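Local coordinates for protein TarM (Staphylococcus aureus subsp. aureus 21178, PDB 4X7R) that belongs to the glycosyltransferases of the GT-B fold, and is modelled here with uridine-5'-diphosphate and a glycan bound, at residues A[250-255]-A[260-265]; A[254-259]-A[400-405]. The protein carries 1 engineered substitution. One frame throughout, in Å; residues are numbered along the deposited sequence.

How the contacts relate
Contact 1 (250-255 with 260-265) and contact 2 (254-259 with 400-405) share Glu254 and Asn255, and their centres lie about 7 Å apart. Contact 1 is local: it folds the loop after strand 243-247 back on itself before helix 264-271. It is partly buried, and its main grip is a lysine ammonium among carbonyl oxygens. Contact 2 is smaller and lies at the surface. It takes the same loop across to the loop after strand 395-398, in the other Rossmann-like half of the chain. There an aromatic ring, with one hydrogen bond at its hydroxyl, replaces the charged grip. Both contacts also touch the 3YW ligand.

Contact 1: residues A[250-255]-A[260-265]; sequences VNHHEN and GAFKKS. With 3YW ((2S)-2,3-dihydroxypropyl 2-acetamido-2-deoxy-alpha-D-glucopyranoside), chain F.
Lys263 reaches across to the loop 250-255 and ends among its carbonyl oxygens. Lys263 NZ donates to Asn251 O at 2.7 Å, close to the axis of that carbonyl. Lys263 NZ also donates to Asn255 OD1 at 2.8 Å, from above the amide plane rather than on a lone pair. A weak third bond goes to His253 O. The Lys263 side chain runs extended to CE and bends only at its last torsion (chi4 114°), which brings NZ to these oxygens.

Backbone bonds pair the two segments around a single bridge, His253 with Phe262. Glu254 N donates to Ala261 O at 2.7 Å, and Lys263 N donates to His252 O at 2.9 Å. Lys263 is also the N-cap residue of helix 264-271. Within the first segment, Asn251 OD1 takes both His253 N and His253 ND1. The first bond makes an Asx turn, and the second lies in the plane of the imidazole and helps fix its rotation, together with the bond between His253 NE2 and Gln293.

The aromatic groups cluster without a classic stack. His252 and Phe262 meet rim to rim with nearly parallel planes, His252 CD2 to Phe262 CD1 at 3.6 Å. The His253 ring lies obliquely to Phe262. Gln286 and Gln293 bind the nitrogens of His252.

Glu254 CG packs on Phe262 O, and Glu254 OE2 accepts a weak bond from a water that accepts from Lys264 N. Val250 faces two ways: CG2 lies against the end of Lys263, while CG1 is 3.3 Å from 3YW O7.

The Lys263 ammonium is thus held by neutral oxygens, with the Glu254 carboxylate beyond salt-bridge distance. These dipoles would probably favour its charged form, and the lysine ties three residues of this loop beside the ligand pocket.

Contact 2: residues A[254-259]-A[400-405]; sequences ENFDDT and SQYEGQ. With 3YW ((2S)-2,3-dihydroxypropyl 2-acetamido-2-deoxy-alpha-D-glucopyranoside), chain F.
Tyr402 extends toward Asn255 and Phe256, and its ring lies against their backbone. With CG beside the backbone N (chi1 -44°), Tyr402 presents one ring face to Asn255. Tyr402 CB is 3.7 Å from Asn255 OD1. At Tyr402 CG, Asn255 OD1 sits over one face of the ring, 3.4 Å away and offset toward the rim. Asn255 OD1 is also held by Lys263. Tyr402 CD2 also meets this amide. Further out, Asn255 CA makes a CH-pi contact 4.0 Å from the Tyr402 ring centroid.

The ring spans two halves of a GT-B fold. Segment 254-259 follows strand 243-247 of the seven-stranded parallel sheet, and segment 400-405 follows strand 395-398 of the six-stranded one. Glu403 OE1 accepts from 3YW O3 at 2.7 Å. Gly404 N and Gln405 N donate to 3YW O3. Glu403 OE2 forms a salt bridge with Lys331 and accepts from Ser400 OG.

The tyrosine turns its edge to the face of Phe256. Tyr402 CE2 stands over the centre of that ring, 4.1 Å from Phe256 CE1, with the planes at 87°. At the tip, Tyr402 OH accepts from Phe256 N at 2.7 Å, through a bond bent to 142° at the hydrogen.

Contact 1: residues A[250-255]-A[260-265]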
ATOM      1  N   VAL A 250      -6.646   0.972  10.499  1.00 30.59           N
ATOM      2  CA  VAL A 250      -5.743   1.642  11.454  1.00 31.46           C
ATOM      3  C   VAL A 250      -6.451   2.093  12.736  1.00 35.34           C
ATOM      4  O   VAL A 250      -7.675   2.165  12.790  1.00 35.65           O
ATOM      5  CB  VAL A 250      -5.063   2.877  10.760  1.00 35.57           C
ATOM      6  CG1 VAL A 250      -4.278   2.479   9.497  1.00 35.03           C
ATOM      7  CG2 VAL A 250      -6.103   3.942  10.391  1.00 35.19           C
ATOM      8  N   ASN A 251      -5.664   2.508  13.713  1.00 32.46           N
ATOM      9  CA  ASN A 251      -6.189   3.164  14.888  1.00 33.70           C
ATOM     10  C   ASN A 251      -6.732   4.518  14.339  1.00 40.16           C
ATOM     11  O   ASN A 251      -6.013   5.240  13.632  1.00 39.20           O
ATOM     12  CB  ASN A 251      -5.074   3.366  15.935  1.00 34.09           C
ATOM     13  CG  ASN A 251      -5.555   3.955  17.238  1.00 44.99           C
ATOM     14  OD1 ASN A 251      -6.470   4.781  17.262  1.00 36.13           O
ATOM     15  ND2 ASN A 251      -4.943   3.565  18.358  1.00 33.48           N
ATOM     16  N   HIS A 252      -8.030   4.800  14.590  1.00 35.43           N
ATOM     17  CA  HIS A 252      -8.730   5.975  14.075  1.00 32.82           C
ATOM     18  C   HIS A 252      -8.295   7.297  14.746  1.00 41.24           C
ATOM     19  O   HIS A 252      -8.681   8.372  14.289  1.00 40.80           O
ATOM     20  CB  HIS A 252     -10.239   5.770  14.164  1.00 31.27           C
ATOM     21  CG  HIS A 252     -10.711   5.594  15.578  1.00 33.89           C
ATOM     22  ND1 HIS A 252     -10.294   4.510  16.353  1.00 34.82           N
ATOM     23  CD2 HIS A 252     -11.531   6.375  16.319  1.00 34.82           C
ATOM     24  CE1 HIS A 252     -10.857   4.687  17.538  1.00 34.02           C
ATOM     25  NE2 HIS A 252     -11.614   5.796  17.563  1.00 34.68           N
ATOM     26  N   HIS A 253      -7.505   7.235  15.816  1.00 41.33           N
ATOM     27  CA  HIS A 253      -7.021   8.470  16.421  1.00 44.20           C
ATOM     28  C   HIS A 253      -5.818   8.952  15.612  1.00 50.81           C
ATOM     29  O   HIS A 253      -5.101   8.133  15.000  1.00 49.16           O
ATOM     30  CB  HIS A 253      -6.564   8.268  17.873  1.00 45.99           C
ATOM     31  CG  HIS A 253      -7.635   7.809  18.799  1.00 49.71           C
ATOM     32  ND1 HIS A 253      -7.909   6.447  18.974  1.00 50.82           N
ATOM     33  CD2 HIS A 253      -8.396   8.524  19.660  1.00 52.89           C
ATOM     34  CE1 HIS A 253      -8.859   6.383  19.897  1.00 50.93           C
ATOM     35  NE2 HIS A 253      -9.184   7.606  20.344  1.00 52.78           N
ATOM     36  N   GLU A 254      -5.582  10.274  15.630  1.00 50.31           N
ATOM     37  CA  GLU A 254      -4.420  10.872  14.986  1.00 51.24           C
ATOM     38  C   GLU A 254      -3.156  10.385  15.702  1.00 55.77           C
ATOM     39  O   GLU A 254      -3.114  10.302  16.940  1.00 54.76           O
ATOM     40  CB  GLU A 254      -4.489  12.410  15.018  1.00 53.89           C
ATOM     41  CG  GLU A 254      -5.266  13.001  13.855  1.00 66.94           C
ATOM     42  CD  GLU A 254      -4.512  13.203  12.556  1.00 89.83           C
ATOM     43  OE1 GLU A 254      -3.885  12.242  12.053  1.00 80.70           O
ATOM     44  OE2 GLU A 254      -4.594  14.325  12.011  1.00 95.52           O
ATOM     45  N   ASN A 255      -2.169   9.982  14.900  1.00 54.42           N
ATOM     46  CA  ASN A 255      -0.873   9.492  15.359  1.00 55.99           C
ATOM     47  C   ASN A 255      -0.094  10.649  15.896  1.00 64.54           C
ATOM     48  O   ASN A 255      -0.250  11.761  15.391  1.00 66.07           O
ATOM     49  CB  ASN A 255      -0.099   8.868  14.201  1.00 56.62           C
ATOM     50  CG  ASN A 255      -0.849   7.753  13.507  1.00 65.74           C
ATOM     51  OD1 ASN A 255      -1.550   6.944  14.132  1.00 53.84           O
ATOM     52  ND2 ASN A 255      -0.677   7.666  12.202  1.00 49.76           N
ATOM     53  N   GLY A 260      -6.083  14.251  21.365  1.00 66.08           N
ATOM     54  CA  GLY A 260      -7.142  13.269  21.185  1.00 64.43           C
ATOM     55  C   GLY A 260      -7.808  13.277  19.821  1.00 66.86           C
ATOM     56  O   GLY A 260      -8.731  12.476  19.595  1.00 66.88           O
ATOM     57  N   ALA A 261      -7.310  14.148  18.884  1.00 59.18           N
ATOM     58  CA  ALA A 261      -7.804  14.287  17.505  1.00 57.19           C
ATOM     59  C   ALA A 261      -7.986  12.946  16.754  1.00 55.69           C
ATOM     60  O   ALA A 261      -7.243  11.991  16.987  1.00 55.34           O
ATOM     61  CB  ALA A 261      -6.868  15.193  16.707  1.00 58.48           C
ATOM     62  N   PHE A 262      -8.944  12.910  15.830  1.00 48.93           N
ATOM     63  CA  PHE A 262      -9.229  11.751  14.981  1.00 46.27           C
ATOM     64  C   PHE A 262      -8.680  11.978  13.591  1.00 46.73           C
ATOM     65  O   PHE A 262      -8.674  13.113  13.137  1.00 46.36           O
ATOM     66  CB  PHE A 262     -10.747  11.507  14.913  1.00 47.74           C
ATOM     67  CG  PHE A 262     -11.316  11.119  16.254  1.00 49.65           C
ATOM     68  CD1 PHE A 262     -10.937   9.926  16.870  1.00 50.70           C
ATOM     69  CD2 PHE A 262     -12.199  11.954  16.918  1.00 53.13           C
ATOM     70  CE1 PHE A 262     -11.430   9.581  18.119  1.00 52.19           C
ATOM     71  CE2 PHE A 262     -12.702  11.600  18.174  1.00 57.33           C
ATOM     72  CZ  PHE A 262     -12.309  10.417  18.767  1.00 53.96           C
ATOM     73  N   LYS A 263      -8.219  10.913  12.915  1.00 41.49           N
ATOM     74  CA  LYS A 263      -7.724  11.001  11.531  1.00 41.36           C
ATOM     75  C   LYS A 263      -8.910  11.427  10.657  1.00 44.71           C
ATOM     76  O   LYS A 263     -10.008  10.912  10.847  1.00 44.01           O
ATOM     77  CB  LYS A 263      -7.174   9.646  11.050  1.00 42.56           C
ATOM     78  CG  LYS A 263      -5.944   9.157  11.806  1.00 44.83           C
ATOM     79  CD  LYS A 263      -5.443   7.841  11.265  1.00 47.69           C
ATOM     80  CE  LYS A 263      -4.000   7.595  11.640  1.00 56.85           C
ATOM     81  NZ  LYS A 263      -3.821   6.439  12.570  1.00 64.84           N
ATOM     82  N   LYS A 264      -8.712  12.411   9.774  1.00 44.21           N
ATOM     83  CA  LYS A 264      -9.780  12.939   8.916  1.00 44.53           C
ATOM     84  C   LYS A 264     -10.514  11.919   8.059  1.00 43.76           C
ATOM     85  O   LYS A 264     -11.739  11.900   8.100  1.00 42.83           O
ATOM     86  CB  LYS A 264      -9.349  14.172   8.104  1.00 49.40           C
ATOM     87  CG  LYS A 264      -9.977  15.455   8.671  1.00 81.15           C
ATOM     88  CD  LYS A 264      -9.048  16.304   9.548  1.00 96.30           C
ATOM     89  CE  LYS A 264      -9.239  16.070  11.036  1.00104.15           C
ATOM     90  NZ  LYS A 264      -8.116  16.646  11.818  1.00108.09           N
ATOM     91  N   SER A 265      -9.796  11.079   7.305  1.00 40.46           N
ATOM     92  CA  SER A 265     -10.415  10.074   6.417  1.00 39.99           C
ATOM     93  C   SER A 265     -11.263   9.085   7.191  1.00 43.12           C
ATOM     94  O   SER A 265     -12.447   8.945   6.897  1.00 42.53           O
ATOM     95  CB  SER A 265      -9.363   9.319   5.612  1.00 44.32           C
ATOM     96  OG  SER A 265      -8.552  10.195   4.852  1.00 56.91           O
TER
HETATM   97  O3A 3YW F 503      -2.865   3.498   6.133  0.75 57.69           O
HETATM   98  C4A 3YW F 503      -2.522  -0.226   6.375  0.75 53.29           C
HETATM   99  C5A 3YW F 503      -2.199   1.234   6.579  0.75 54.48           C
HETATM  100  O5  3YW F 503      -3.735  -2.612   7.892  0.75 49.54           O
HETATM  101  C6A 3YW F 503      -3.253   2.139   5.992  0.75 55.48           C
HETATM  102  C5  3YW F 503      -3.260  -3.892   8.329  0.75 42.66           C
HETATM  103  C6  3YW F 503      -4.128  -4.925   7.651  0.75 38.95           C
HETATM  104  C4  3YW F 503      -3.296  -3.929   9.855  0.75 41.85           C
HETATM  105  O6  3YW F 503      -5.500  -4.764   7.977  0.75 36.01           O
HETATM  106  C3  3YW F 503      -2.281  -2.920  10.382  0.75 44.50           C
HETATM  107  O4  3YW F 503      -2.943  -5.227  10.322  0.75 37.23           O
HETATM  108  O3  3YW F 503      -2.274  -2.876  11.809  0.75 39.03           O
HETATM  109  O7  3YW F 503      -2.294   0.669  11.496  0.75 55.73           O
HETATM  110  C7  3YW F 503      -1.299   0.306  10.876  0.75 54.03           C
HETATM  111  C8  3YW F 503       0.038   0.957  11.069  0.75 53.39           C
HETATM  112  N2  3YW F 503      -1.338  -0.697   9.998  0.75 51.74           N
HETATM  113  C2  3YW F 503      -2.513  -1.529   9.792  0.75 48.39           C
HETATM  114  C1  3YW F 503      -2.959  -1.496   8.319  0.75 51.40           C
HETATM  115  O1  3YW F 503      -1.996  -1.081   7.392  0.75 51.03           O
HETATM  116  O2  3YW F 503      -0.933   1.514   5.981  0.75 55.13           O
HETATM  117  O   HOH W   1      -5.686  13.090   9.426  1.00 47.81           O

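Contact 2: residues A[254-259]-A[400-405]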
ATOM      1  N   GLU A 254      -5.582  10.274  15.630  1.00 50.31           N
ATOM      2  CA  GLU A 254      -4.420  10.872  14.986  1.00 51.24           C
ATOM      3  C   GLU A 254      -3.156  10.385  15.702  1.00 55.77           C
ATOM      4  O   GLU A 254      -3.114  10.302  16.940  1.00 54.76           O
ATOM      5  CB  GLU A 254      -4.489  12.410  15.018  1.00 53.89           C
ATOM      6  CG  GLU A 254      -5.266  13.001  13.855  1.00 66.94           C
ATOM      7  CD  GLU A 254      -4.512  13.203  12.556  1.00 89.83           C
ATOM      8  OE1 GLU A 254      -3.885  12.242  12.053  1.00 80.70           O
ATOM      9  OE2 GLU A 254      -4.594  14.325  12.011  1.00 95.52           O
ATOM     10  N   ASN A 255      -2.169   9.982  14.900  1.00 54.42           N
ATOM     11  CA  ASN A 255      -0.873   9.492  15.359  1.00 55.99           C
ATOM     12  C   ASN A 255      -0.094  10.649  15.896  1.00 64.54           C
ATOM     13  O   ASN A 255      -0.250  11.761  15.391  1.00 66.07           O
ATOM     14  CB  ASN A 255      -0.099   8.868  14.201  1.00 56.62           C
ATOM     15  CG  ASN A 255      -0.849   7.753  13.507  1.00 65.74           C
ATOM     16  OD1 ASN A 255      -1.550   6.944  14.132  1.00 53.84           O
ATOM     17  ND2 ASN A 255      -0.677   7.666  12.202  1.00 49.76           N
ATOM     18  N   PHE A 256       0.743  10.393  16.919  1.00 63.25           N
ATOM     19  CA  PHE A 256       1.612  11.391  17.569  1.00 65.64           C
ATOM     20  C   PHE A 256       0.839  12.660  17.969  1.00 71.50           C
ATOM     21  O   PHE A 256       1.262  13.777  17.681  1.00 71.45           O
ATOM     22  CB  PHE A 256       2.847  11.687  16.688  1.00 67.76           C
ATOM     23  CG  PHE A 256       3.554  10.442  16.207  1.00 68.53           C
ATOM     24  CD1 PHE A 256       4.250   9.629  17.097  1.00 71.98           C
ATOM     25  CD2 PHE A 256       3.496  10.064  14.875  1.00 69.90           C
ATOM     26  CE1 PHE A 256       4.887   8.470  16.655  1.00 72.34           C
ATOM     27  CE2 PHE A 256       4.141   8.909  14.434  1.00 72.42           C
ATOM     28  CZ  PHE A 256       4.834   8.122  15.328  1.00 70.75           C
ATOM     29  N   ASP A 257      -0.321  12.457  18.610  1.00 69.36           N
ATOM     30  CA  ASP A 257      -1.220  13.525  19.027  1.00 69.74           C
ATOM     31  C   ASP A 257      -1.673  13.324  20.463  1.00 71.81           C
ATOM     32  O   ASP A 257      -2.097  12.221  20.837  1.00 68.90           O
ATOM     33  CB  ASP A 257      -2.427  13.585  18.075  1.00 70.65           C
ATOM     34  CG  ASP A 257      -3.451  14.640  18.427  1.00 82.16           C
ATOM     35  OD1 ASP A 257      -3.203  15.824  18.139  1.00 84.83           O
ATOM     36  OD2 ASP A 257      -4.459  14.297  19.084  1.00 85.22           O
ATOM     37  N   ASP A 258      -1.578  14.398  21.270  1.00 68.73           N
ATOM     38  CA  ASP A 258      -1.981  14.365  22.671  1.00 68.73           C
ATOM     39  C   ASP A 258      -3.315  15.081  22.900  1.00 71.30           C
ATOM     40  O   ASP A 258      -3.881  14.994  23.990  1.00 71.70           O
ATOM     41  CB  ASP A 258      -0.852  14.893  23.574  1.00 72.98           C
ATOM     42  CG  ASP A 258       0.474  14.181  23.364  1.00 84.02           C
ATOM     43  OD1 ASP A 258       0.457  12.940  23.137  1.00 83.26           O
ATOM     44  OD2 ASP A 258       1.521  14.861  23.390  1.00 88.75           O
ATOM     45  N   THR A 259      -3.853  15.719  21.844  1.00 67.29           N
ATOM     46  CA  THR A 259      -5.135  16.432  21.891  1.00 67.92           C
ATOM     47  C   THR A 259      -6.337  15.509  21.726  1.00 72.34           C
ATOM     48  O   THR A 259      -7.472  15.956  21.915  1.00 74.14           O
ATOM     49  CB  THR A 259      -5.179  17.616  20.912  1.00 68.61           C
ATOM     50  OG1 THR A 259      -5.139  17.142  19.569  1.00 65.50           O
ATOM     51  CG2 THR A 259      -4.074  18.592  21.147  1.00 66.31           C
ATOM     52  N   SER A 400       5.958  -0.575  17.699  1.00 45.82           N
ATOM     53  CA  SER A 400       4.875   0.192  17.069  1.00 45.30           C
ATOM     54  C   SER A 400       3.961   0.841  18.105  1.00 50.94           C
ATOM     55  O   SER A 400       3.647   0.224  19.126  1.00 49.21           O
ATOM     56  CB  SER A 400       4.070  -0.689  16.124  1.00 45.37           C
ATOM     57  OG  SER A 400       3.178   0.118  15.377  1.00 54.00           O
ATOM     58  N   GLN A 401       3.576   2.095  17.853  1.00 50.07           N
ATOM     59  CA  GLN A 401       2.720   2.855  18.768  1.00 51.20           C
ATOM     60  C   GLN A 401       1.258   2.812  18.356  1.00 50.80           C
ATOM     61  O   GLN A 401       0.394   3.137  19.175  1.00 50.12           O
ATOM     62  CB  GLN A 401       3.199   4.318  18.895  1.00 54.67           C
ATOM     63  CG  GLN A 401       4.526   4.480  19.646  1.00 83.96           C
ATOM     64  CD  GLN A 401       4.418   4.556  21.141  1.00109.44           C
ATOM     65  OE1 GLN A 401       3.363   4.853  21.711  1.00108.53           O
ATOM     66  NE2 GLN A 401       5.543   4.364  21.811  1.00104.15           N
ATOM     67  N   TYR A 402       0.976   2.500  17.078  1.00 45.06           N
ATOM     68  CA  TYR A 402      -0.404   2.453  16.599  1.00 43.96           C
ATOM     69  C   TYR A 402      -0.588   1.316  15.584  1.00 47.98           C
ATOM     70  O   TYR A 402       0.211   1.186  14.652  1.00 48.68           O
ATOM     71  CB  TYR A 402      -0.839   3.796  15.950  1.00 45.70           C
ATOM     72  CG  TYR A 402      -0.432   5.045  16.712  1.00 52.38           C
ATOM     73  CD1 TYR A 402      -1.250   5.579  17.706  1.00 55.26           C
ATOM     74  CD2 TYR A 402       0.770   5.694  16.438  1.00 55.27           C
ATOM     75  CE1 TYR A 402      -0.878   6.725  18.414  1.00 56.83           C
ATOM     76  CE2 TYR A 402       1.164   6.824  17.157  1.00 58.21           C
ATOM     77  CZ  TYR A 402       0.331   7.341  18.136  1.00 66.56           C
ATOM     78  OH  TYR A 402       0.720   8.450  18.842  1.00 72.09           O
ATOM     79  N   GLU A 403      -1.654   0.521  15.745  1.00 40.58           N
ATOM     80  CA  GLU A 403      -2.001  -0.539  14.808  1.00 38.44           C
ATOM     81  C   GLU A 403      -3.520  -0.676  14.746  1.00 39.93           C
ATOM     82  O   GLU A 403      -4.236  -0.281  15.680  1.00 38.87           O
ATOM     83  CB  GLU A 403      -1.388  -1.914  15.218  1.00 39.55           C
ATOM     84  CG  GLU A 403       0.127  -2.047  15.208  1.00 42.65           C
ATOM     85  CD  GLU A 403       0.795  -1.913  13.851  1.00 51.81           C
ATOM     86  OE1 GLU A 403       0.114  -2.103  12.817  1.00 42.81           O
ATOM     87  OE2 GLU A 403       2.009  -1.608  13.825  1.00 39.34           O
ATOM     88  N   GLY A 404      -3.971  -1.292  13.674  1.00 35.79           N
ATOM     89  CA  GLY A 404      -5.342  -1.729  13.497  1.00 35.13           C
ATOM     90  C   GLY A 404      -5.414  -3.144  14.028  1.00 37.31           C
ATOM     91  O   GLY A 404      -6.382  -3.529  14.693  1.00 36.63           O
ATOM     92  N   GLN A 405      -4.353  -3.922  13.770  1.00 33.31           N
ATOM     93  CA  GLN A 405      -4.236  -5.321  14.242  1.00 32.97           C
ATOM     94  C   GLN A 405      -2.774  -5.778  14.333  1.00 37.54           C
ATOM     95  O   GLN A 405      -2.338  -6.171  15.402  1.00 36.13           O
ATOM     96  CB  GLN A 405      -5.064  -6.285  13.365  1.00 32.27           C
ATOM     97  CG  GLN A 405      -5.143  -7.688  13.947  1.00 35.52           C
ATOM     98  CD  GLN A 405      -6.131  -8.573  13.227  1.00 42.69           C
ATOM     99  OE1 GLN A 405      -6.299  -8.509  12.008  1.00 35.38           O
ATOM    100  NE2 GLN A 405      -6.794  -9.439  13.980  1.00 35.19           N
TER
HETATM  101  O3A 3YW F 503      -2.865   3.498   6.133  0.75 57.69           O
HETATM  102  C4A 3YW F 503      -2.522  -0.226   6.375  0.75 53.29           C
HETATM  103  C5A 3YW F 503      -2.199   1.234   6.579  0.75 54.48           C
HETATM  104  O5  3YW F 503      -3.735  -2.612   7.892  0.75 49.54           O
HETATM  105  C6A 3YW F 503      -3.253   2.139   5.992  0.75 55.48           C
HETATM  106  C5  3YW F 503      -3.260  -3.892   8.329  0.75 42.66           C
HETATM  107  C6  3YW F 503      -4.128  -4.925   7.651  0.75 38.95           C
HETATM  108  C4  3YW F 503      -3.296  -3.929   9.855  0.75 41.85           C
HETATM  109  O6  3YW F 503      -5.500  -4.764   7.977  0.75 36.01           O
HETATM  110  C3  3YW F 503      -2.281  -2.920  10.382  0.75 44.50           C
HETATM  111  O4  3YW F 503      -2.943  -5.227  10.322  0.75 37.23           O
HETATM  112  O3  3YW F 503      -2.274  -2.876  11.809  0.75 39.03           O
HETATM  113  O7  3YW F 503      -2.294   0.669  11.496  0.75 55.73           O
HETATM  114  C7  3YW F 503      -1.299   0.306  10.876  0.75 54.03           C
HETATM  115  C8  3YW F 503       0.038   0.957  11.069  0.75 53.39           C
HETATM  116  N2  3YW F 503      -1.338  -0.697   9.998  0.75 51.74           N
HETATM  117  C2  3YW F 503      -2.513  -1.529   9.792  0.75 48.39           C
HETATM  118  C1  3YW F 503      -2.959  -1.496   8.319  0.75 51.40           C
HETATM  119  O1  3YW F 503      -1.996  -1.081   7.392  0.75 51.03           O
HETATM  120  O2  3YW F 503      -0.933   1.514   5.981  0.75 55.13           O